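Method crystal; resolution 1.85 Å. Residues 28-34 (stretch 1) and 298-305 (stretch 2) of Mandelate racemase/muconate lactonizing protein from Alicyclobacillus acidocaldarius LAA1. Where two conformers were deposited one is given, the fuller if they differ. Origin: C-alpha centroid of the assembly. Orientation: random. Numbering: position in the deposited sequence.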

# COMPACT_ATOMS: atom_id res chain seq x y z
N GLU A 28 6.02 -23.06 -9.44
CA GLU A 28 5.37 -22.39 -10.61
C GLU A 28 5.25 -20.88 -10.39
O GLU A 28 4.98 -20.45 -9.26
N LYS A 29 5.43 -20.11 -11.47
CA LYS A 29 5.28 -18.65 -11.46
C LYS A 29 3.90 -18.24 -11.90
O LYS A 29 3.50 -18.52 -13.05
N GLN A 30 3.16 -17.60 -11.01
CA GLN A 30 1.87 -17.03 -11.37
C GLN A 30 2.09 -15.65 -11.95
O GLN A 30 2.93 -14.85 -11.49
N ALA A 31 1.34 -15.36 -12.98
CA ALA A 31 1.49 -14.09 -13.65
C ALA A 31 0.15 -13.64 -14.19
O ALA A 31 -0.71 -14.50 -14.45
N ILE A 32 -0.05 -12.34 -14.39
CA ILE A 32 -1.30 -11.84 -15.05
C ILE A 32 -0.89 -11.06 -16.31
O ILE A 32 -0.04 -10.10 -16.19
N LEU A 33 -1.37 -11.49 -17.48
CA LEU A 33 -1.17 -10.63 -18.69
C LEU A 33 -2.39 -9.87 -19.09
O LEU A 33 -3.52 -10.39 -19.03
N VAL A 34 -2.18 -8.62 -19.50
CA VAL A 34 -3.24 -7.75 -19.94
C VAL A 34 -3.15 -7.69 -21.46
O VAL A 34 -2.05 -7.48 -22.01
N GLY A 298 14.57 -7.21 -11.46
CA GLY A 298 13.63 -8.23 -11.98
C GLY A 298 12.59 -8.75 -11.01
O GLY A 298 12.74 -8.63 -9.79
N MSE A 299 11.53 -9.34 -11.56
CA MSE A 299 10.43 -9.93 -10.78
C MSE A 299 10.12 -11.35 -11.28
O MSE A 299 8.98 -11.81 -11.15
N TYR A 300 11.09 -12.05 -11.86
CA TYR A 300 10.87 -13.41 -12.43
C TYR A 300 9.79 -13.34 -13.54
O TYR A 300 8.97 -14.26 -13.77
N GLU A 301 9.86 -12.23 -14.27
CA GLU A 301 8.83 -11.84 -15.26
C GLU A 301 8.67 -12.92 -16.34
O GLU A 301 9.64 -13.52 -16.75
N THR A 302 7.44 -13.14 -16.83
CA THR A 302 7.32 -13.76 -18.16
C THR A 302 7.94 -12.89 -19.26
O THR A 302 8.42 -11.73 -19.06
N GLY A 303 7.91 -13.43 -20.46
CA GLY A 303 8.53 -12.71 -21.60
C GLY A 303 8.02 -11.33 -21.83
O GLY A 303 8.78 -10.46 -22.24
N VAL A 304 6.74 -11.10 -21.55
CA VAL A 304 6.12 -9.79 -21.74
C VAL A 304 6.70 -8.71 -20.84
O VAL A 304 7.17 -7.68 -21.31
N GLY A 305 6.57 -8.90 -19.54
CA GLY A 305 7.29 -8.11 -18.54
C GLY A 305 8.81 -7.98 -18.73
O GLY A 305 9.37 -6.91 -18.51

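Residues 28-34 form a strand whose alternating side chains present Lys-29, Ala-31 and Leu-33 toward the loop and helix start of residues 298-305, while Gln-30 and Ile-32 point away. The two segments are in step, with Lys-29, Ala-31 and Leu-33 lying nearest to Tyr-300, Thr-302 and Val-304, respectively, at CA separations of 7.4 to 7.9 Å. No hydrogen bond crosses between them; the two stretches together bury 265 Å², both sides summed.

Gly-298 lies beyond reach of the strand. The CA-to-CB bond of selenomethionine Met-299 points sideways and its rotamer is m, m, m; its backbone meets the strand, with Met-299 O 3.2 Å from Lys-29 CE. Lys-29, with chi angles t, p, t and p, extends its aliphatic chain across to the loop, then turns its amino group back to its own strand, where NZ donates a hydrogen bond to Gln-30 O at 3.0 Å. The closest approach of the lysine to the loop is through CE, which lies beside the carbonyl oxygens of Met-299 and Tyr-300.

Tyr-300 adopts positive phi and psi (60° and 37°) and an m rotamer. Its CA-to-CB bond points toward the strand, but the ring leads away, so the side-chain contact is made near the backbone, with Tyr-300 CB 3.8 Å from Lys-29 CE. The carbonyl atom Tyr-300 O approaches the same Lys-29 CE to 3.4 Å.

Glu-301 points away from the strand and serves the loop itself. Its m, p conformation folds the carboxylate back along the chain, allowing Met-299 N to donate to Glu-301 OE1 at 2.6 Å with an N-H...O angle of 164°, a bond that ties together the turn carrying Tyr-300.

Thr-302, a p rotamer, occupies the centre of the register and has two roles. Its methyl CG2 packs 3.6 Å from Ala-31 CB, at the registered pair with the shortest CA separation (Ala-31 CA to Thr-302 CA, 7.4 Å). Its hydroxyl caps the helix that follows: Val-304 N donates to Thr-302 OG1 at 3.2 Å, and OG1 also lies 3.9 Å from Leu-33 CD2.

Gly-303 begins the helix without touching the strand. Val-304, a t rotamer directed toward the strand, supplies the apolar end of the contact, its CB lying 4.0 Å from CD2 of Leu-33. The m, t conformation of Leu-33 places this methyl against both Thr-302 and Val-304. At Gly-305, an ideal CB would clash with Glu-301 CG at 2.9 Å, so the absence of a side chain leaves space for the folded glutamate.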

# COMPACT_ATOMS: atom_id res chain seq x y z
CB GLU A 28 3.99 -22.97 -10.95
CG GLU A 28 3.92 -24.52 -11.12
CD GLU A 28 3.15 -25.04 -12.37
OE1 GLU A 28 3.56 -26.09 -12.88
OE2 GLU A 28 2.13 -24.46 -12.83
CB LYS A 29 6.33 -17.96 -12.37
CG LYS A 29 6.25 -16.39 -12.47
CD LYS A 29 6.71 -15.74 -11.13
CE LYS A 29 6.77 -14.19 -11.19
NZ LYS A 29 5.60 -13.61 -11.91
CB GLN A 30 0.91 -16.92 -10.20
CG GLN A 30 0.55 -18.28 -9.55
CD GLN A 30 -0.48 -18.09 -8.44
OE1 GLN A 30 -1.55 -17.49 -8.64
NE2 GLN A 30 -0.14 -18.55 -7.25
CB ALA A 31 2.54 -14.25 -14.80
CB ILE A 32 -2.10 -10.89 -14.14
CG1 ILE A 32 -2.73 -11.63 -12.95
CG2 ILE A 32 -3.28 -10.25 -14.91
CD1 ILE A 32 -3.39 -10.60 -11.93
CB LEU A 33 -0.66 -11.47 -19.86
CG LEU A 33 0.60 -12.32 -19.61
CD1 LEU A 33 0.96 -13.09 -20.92
CD2 LEU A 33 1.75 -11.40 -19.28
CB VAL A 34 -3.08 -6.38 -19.36
CG1 VAL A 34 -4.13 -5.45 -19.87
CG2 VAL A 34 -3.19 -6.46 -17.78
CB MSE A 299 9.18 -9.09 -10.97
CG MSE A 299 9.32 -7.60 -10.65
SE MSE A 299 9.05 -7.37 -8.74
CE MSE A 299 7.17 -7.84 -8.53
CB TYR A 300 10.59 -14.44 -11.32
CG TYR A 300 11.87 -14.85 -10.56
CD1 TYR A 300 12.37 -16.15 -10.66
CD2 TYR A 300 12.59 -13.91 -9.79
CE1 TYR A 300 13.55 -16.53 -9.98
CE2 TYR A 300 13.78 -14.28 -9.11
CZ TYR A 300 14.25 -15.59 -9.21
OH TYR A 300 15.38 -15.97 -8.53
CB GLU A 301 9.19 -10.54 -16.01
CG GLU A 301 9.14 -9.22 -15.25
CD GLU A 301 10.31 -9.01 -14.28
OE1 GLU A 301 11.21 -9.87 -14.13
OE2 GLU A 301 10.29 -7.95 -13.61
CB THR A 302 5.88 -14.02 -18.62
OG1 THR A 302 5.39 -12.80 -19.18
CG2 THR A 302 4.93 -14.52 -17.43
CB VAL A 304 4.54 -9.91 -21.66
CG1 VAL A 304 3.87 -8.51 -21.67
CG2 VAL A 304 4.05 -10.74 -22.90